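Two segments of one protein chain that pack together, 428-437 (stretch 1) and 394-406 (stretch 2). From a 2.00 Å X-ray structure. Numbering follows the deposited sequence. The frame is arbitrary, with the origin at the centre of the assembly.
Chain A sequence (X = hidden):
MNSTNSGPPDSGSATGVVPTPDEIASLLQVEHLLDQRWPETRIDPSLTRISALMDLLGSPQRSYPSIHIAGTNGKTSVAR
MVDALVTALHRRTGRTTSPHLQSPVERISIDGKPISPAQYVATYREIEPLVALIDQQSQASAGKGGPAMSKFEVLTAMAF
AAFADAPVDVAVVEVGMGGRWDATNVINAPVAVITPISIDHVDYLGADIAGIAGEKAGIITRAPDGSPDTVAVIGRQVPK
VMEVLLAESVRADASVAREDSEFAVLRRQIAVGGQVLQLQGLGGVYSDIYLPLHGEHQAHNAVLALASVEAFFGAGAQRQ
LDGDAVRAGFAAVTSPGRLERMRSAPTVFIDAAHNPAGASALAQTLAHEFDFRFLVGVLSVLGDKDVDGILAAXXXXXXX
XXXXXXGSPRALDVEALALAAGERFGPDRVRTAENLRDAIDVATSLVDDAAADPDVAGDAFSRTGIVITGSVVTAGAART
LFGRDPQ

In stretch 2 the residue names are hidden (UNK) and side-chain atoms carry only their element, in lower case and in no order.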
# COMPACT_ATOMS: atom_id res chain seq x y z
N ASP A 428 -4.48 -20.89 -25.35
CA ASP A 428 -3.47 -20.36 -26.29
C ASP A 428 -2.73 -19.10 -25.84
O ASP A 428 -1.66 -18.82 -26.34
CB ASP A 428 -4.08 -20.12 -27.68
CG ASP A 428 -4.54 -21.43 -28.32
OD1 ASP A 428 -3.86 -21.95 -29.24
OD2 ASP A 428 -5.60 -21.96 -27.89
N ARG A 429 -3.28 -18.35 -24.90
CA ARG A 429 -2.64 -17.12 -24.42
C ARG A 429 -1.99 -17.28 -23.04
O ARG A 429 -1.66 -16.29 -22.33
CB ARG A 429 -3.67 -15.99 -24.41
CG ARG A 429 -4.20 -15.66 -25.80
CD ARG A 429 -5.45 -14.80 -25.68
NE ARG A 429 -5.18 -13.52 -25.01
CZ ARG A 429 -6.16 -12.74 -24.55
NH1 ARG A 429 -7.45 -13.13 -24.69
NH2 ARG A 429 -5.90 -11.57 -23.96
N VAL A 430 -1.81 -18.54 -22.64
CA VAL A 430 -1.29 -18.81 -21.31
C VAL A 430 -0.02 -19.65 -21.36
O VAL A 430 0.05 -20.64 -22.07
CB VAL A 430 -2.33 -19.55 -20.41
CG1 VAL A 430 -1.74 -19.75 -18.97
CG2 VAL A 430 -3.68 -18.79 -20.39
N ARG A 431 0.99 -19.25 -20.61
CA ARG A 431 2.17 -20.09 -20.47
C ARG A 431 2.51 -20.21 -19.00
O ARG A 431 2.02 -19.42 -18.18
CB ARG A 431 3.32 -19.51 -21.30
CG ARG A 431 3.05 -19.79 -22.79
CD ARG A 431 4.20 -19.29 -23.69
NE ARG A 431 4.03 -19.57 -25.13
CZ ARG A 431 3.01 -19.11 -25.88
NH1 ARG A 431 2.02 -18.38 -25.35
NH2 ARG A 431 2.98 -19.39 -27.17
N THR A 432 3.35 -21.18 -18.65
CA THR A 432 3.71 -21.39 -17.25
C THR A 432 5.22 -21.38 -17.09
O THR A 432 5.96 -21.65 -18.02
CB THR A 432 3.19 -22.77 -16.72
OG1 THR A 432 3.84 -23.80 -17.44
CG2 THR A 432 1.66 -22.93 -16.82
N ALA A 433 5.69 -21.07 -15.89
CA ALA A 433 7.12 -21.15 -15.62
C ALA A 433 7.25 -21.46 -14.12
O ALA A 433 6.46 -20.95 -13.32
CB ALA A 433 7.85 -19.82 -15.97
N GLU A 434 8.26 -22.25 -13.76
CA GLU A 434 8.40 -22.74 -12.39
C GLU A 434 8.71 -21.64 -11.41
O GLU A 434 8.37 -21.75 -10.21
CB GLU A 434 9.49 -23.82 -12.30
CG GLU A 434 9.21 -25.10 -13.15
CD GLU A 434 10.24 -26.23 -12.89
OE1 GLU A 434 10.93 -26.21 -11.83
OE2 GLU A 434 10.37 -27.14 -13.75
N ASN A 435 9.38 -20.58 -11.87
CA ASN A 435 9.73 -19.49 -10.96
C ASN A 435 9.79 -18.17 -11.73
O ASN A 435 9.73 -18.12 -12.98
CB ASN A 435 11.07 -19.78 -10.26
CG ASN A 435 12.21 -19.91 -11.23
OD1 ASN A 435 12.45 -19.00 -12.04
ND2 ASN A 435 12.90 -21.03 -11.19
N LEU A 436 9.87 -17.10 -10.96
CA LEU A 436 9.78 -15.77 -11.49
C LEU A 436 10.86 -15.43 -12.51
O LEU A 436 10.58 -14.75 -13.52
CB LEU A 436 9.81 -14.78 -10.31
CG LEU A 436 9.51 -13.36 -10.71
CD1 LEU A 436 8.12 -13.28 -11.32
CD2 LEU A 436 9.60 -12.40 -9.48
N ARG A 437 12.10 -15.82 -12.24
CA ARG A 437 13.15 -15.54 -13.20
C ARG A 437 12.86 -16.27 -14.51
O ARG A 437 12.98 -15.70 -15.58
CB ARG A 437 14.51 -15.96 -12.64
CG ARG A 437 15.71 -15.58 -13.53
CD ARG A 437 17.06 -15.90 -12.81
NE ARG A 437 17.05 -15.36 -11.43
CZ ARG A 437 18.07 -15.46 -10.57
NH1 ARG A 437 19.20 -16.08 -10.94
NH2 ARG A 437 17.96 -14.94 -9.34
N UNK A 394 -7.48 -7.96 -16.37
CA UNK A 394 -6.22 -7.84 -17.13
C UNK A 394 -6.32 -8.43 -18.52
O UNK A 394 -5.50 -8.10 -19.40
c UNK A 394 -5.06 -8.51 -16.37
c UNK A 394 -4.82 -7.79 -15.03
c UNK A 394 -3.80 -8.52 -14.11
c UNK A 394 -4.40 -6.37 -15.30
N UNK A 395 -7.31 -9.30 -18.73
CA UNK A 395 -7.42 -9.97 -20.05
C UNK A 395 -7.52 -9.01 -21.23
O UNK A 395 -6.97 -9.29 -22.28
c UNK A 395 -8.58 -10.95 -20.09
c UNK A 395 -8.61 -11.76 -21.39
o UNK A 395 -10.12 -10.12 -22.15
o UNK A 395 -9.26 -11.44 -23.69
c UNK A 395 -9.39 -11.06 -22.50
N UNK A 396 -8.26 -7.90 -21.08
CA UNK A 396 -8.32 -6.95 -22.19
C UNK A 396 -6.98 -6.25 -22.53
O UNK A 396 -6.87 -5.64 -23.60
c UNK A 396 -9.33 -5.90 -21.70
c UNK A 396 -9.14 -7.48 -19.96
c UNK A 396 -10.19 -6.65 -20.67
N UNK A 397 -5.94 -6.36 -21.71
CA UNK A 397 -4.73 -5.64 -22.07
C UNK A 397 -3.50 -6.52 -22.25
O UNK A 397 -2.49 -6.06 -22.82
c UNK A 397 -4.39 -4.48 -21.04
c UNK A 397 -5.38 -3.35 -21.19
c UNK A 397 -4.37 -5.04 -19.58
N UNK A 398 -3.50 -7.70 -21.66
CA UNK A 398 -2.37 -8.62 -21.80
C UNK A 398 -2.66 -9.53 -23.01
O UNK A 398 -3.61 -10.38 -22.98
c UNK A 398 -1.20 -7.46 -19.37
c UNK A 398 -2.15 -9.51 -20.54
c UNK A 398 -1.61 -9.41 -18.03
c UNK A 398 -0.70 -7.45 -16.99
c UNK A 398 -1.67 -8.75 -19.28
c UNK A 398 -0.74 -6.80 -18.26
c UNK A 398 -1.15 -8.75 -16.88
N UNK A 399 -1.82 -9.41 -24.03
CA UNK A 399 -1.94 -10.31 -25.18
C UNK A 399 -1.76 -11.76 -24.74
O UNK A 399 -2.44 -12.69 -25.25
o UNK A 399 -0.67 -7.56 -26.28
c UNK A 399 -0.88 -9.93 -26.21
c UNK A 399 -1.17 -8.61 -26.81
o UNK A 399 -2.02 -8.61 -27.74
N UNK A 400 -0.82 -11.96 -23.82
CA UNK A 400 -0.75 -13.26 -23.16
C UNK A 400 -0.24 -13.13 -21.77
O UNK A 400 0.23 -12.05 -21.36
c UNK A 400 0.05 -14.31 -23.98
o UNK A 400 1.41 -13.99 -23.99
N UNK A 401 -0.26 -14.22 -21.03
CA UNK A 401 0.19 -14.19 -19.66
C UNK A 401 1.09 -15.40 -19.39
O UNK A 401 0.86 -16.50 -19.94
c UNK A 401 -0.62 -13.80 -17.31
c UNK A 401 -1.99 -15.32 -18.90
c UNK A 401 -1.03 -14.07 -18.74
N UNK A 402 2.14 -15.20 -18.59
CA UNK A 402 2.96 -16.30 -18.08
C UNK A 402 2.65 -16.38 -16.60
O UNK A 402 2.90 -15.42 -15.87
c UNK A 402 4.79 -15.50 -19.66
c UNK A 402 5.34 -17.19 -17.82
c UNK A 402 4.48 -15.96 -18.22
N UNK A 403 2.10 -17.51 -16.15
CA UNK A 403 1.75 -17.69 -14.75
C UNK A 403 2.85 -18.45 -14.05
O UNK A 403 3.48 -19.34 -14.63
c UNK A 403 0.40 -18.42 -14.57
c UNK A 403 0.44 -19.75 -15.23
c UNK A 403 -0.74 -17.61 -15.19
N UNK A 404 3.12 -18.08 -12.80
CA UNK A 404 4.21 -18.67 -12.07
C UNK A 404 3.90 -18.61 -10.57
O UNK A 404 2.74 -18.47 -10.17
o UNK A 404 6.67 -18.67 -11.87
c UNK A 404 5.58 -17.97 -12.47
c UNK A 404 5.64 -16.52 -12.05
N UNK A 405 4.94 -18.78 -9.75
CA UNK A 405 4.82 -18.87 -8.28
C UNK A 405 5.86 -17.89 -7.77
O UNK A 405 7.02 -18.01 -8.14
c UNK A 405 5.20 -20.29 -7.83
c UNK A 405 4.95 -20.56 -6.38
c UNK A 405 5.22 -20.36 -4.20
n UNK A 405 4.28 -21.27 -4.41
n UNK A 405 5.66 -19.93 -5.37
c UNK A 405 4.09 -21.41 -5.77
N UNK A 406 5.47 -16.95 -6.91
CA UNK A 406 6.39 -15.89 -6.50
C UNK A 406 7.24 -16.26 -5.28
O UNK A 406 7.95 -15.39 -4.73
o UNK A 406 4.65 -15.77 -4.25
n UNK A 406 3.60 -13.92 -4.99
c UNK A 406 4.58 -14.83 -5.05
c UNK A 406 5.63 -14.63 -6.18
O HOH W 1 9.71 -17.19 -8.00

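Position 394 carries four carbons, forked at the second; its side chain keeps clear of stretch 1, the nearest pair being CB and Arg 429 NH2 at 8.2 Å. This is Leu 394. At 395 three carbons lead to two oxygens, a carboxylate; one oxygen lies 2.7 Å from Arg 429 NH1. This is Glu 395, and Glu 395 OE2 forms a salt bridge with that nitrogen, its N-H...O angle of 172° nearly straight. Arg 429 NH2 also donates to Glu 395 O (3.0 Å).

At 396 three carbons close a ring onto the backbone N, which defines Pro 396; its CA-to-CB bond points away. Position 397 has one carbon bearing two more, Val 397, its CA-to-CB bond again directed away. Position 398 shows one carbon and a six-carbon ring without oxygen: Phe 398. The nearest side-chain atom, Phe 398 CB, is 5.5 Å from Arg 429 NH2, and the ring lies farther off, but Phe 398 O accepts from Arg 429 NH2 at 2.8 Å. At 399 two carbons end in two oxygens, giving Asp 399; the carboxylate stays clear of stretch 1, whereas Asp 399 O accepts from Arg 429 NE at 2.9 Å and 163°.

Position 400 holds one carbon and one oxygen, its CB 3.1 Å from Arg 429 O: Ser 400. At 401 one carbon carries two carbons, one of them 4.1 Å from Val 430 CG2, which gives Val 401. Position 402 repeats the fork on the opposite face, with Arg 431, and one methyl lies 4.1 Å from Ala 433 CB: Val 402. At 403 a third such fork returns to the face of Val 430 and Thr 432, with a methyl 3.8 Å from Thr 432 CG2; this is Val 403.

At 404 one carbon bears an oxygen and a carbon, CB points toward stretch 1, and the oxygen lies 2.7 Å from Ala 433 O. This is Thr 404, with OG1 the donor. Position 405 has a carbon and a five-membered ring of three carbons and two nitrogens, His 405; the ring leads away, while a water bridges His 405 O (2.8 Å from the water O) and Leu 436 N (3.0 Å from the same O). At 406 two carbons end in one oxygen and one nitrogen, an amide: Asn 406, whose CA-to-CB bond points away.

The contact is a parallel strand pair, its axes 22° apart, buried over 721 Å² summed. Val 401 N to Arg 429 O, Arg 431 N to Val 401 O and Val 403 N to Arg 431 O (each 2.8 Å) form an alternating ladder, extended by Ala 433 N to Val 403 O (3.1 Å). Before it, three acceptors lie near the guanidinium plane, at its edge, anchoring Arg 429; beyond it, Thr 404 OG1 adds a side-chain hydrogen bond to Ala 433 O.

Stretch 2, residues 394-406: LEPVFDSVVVTHN
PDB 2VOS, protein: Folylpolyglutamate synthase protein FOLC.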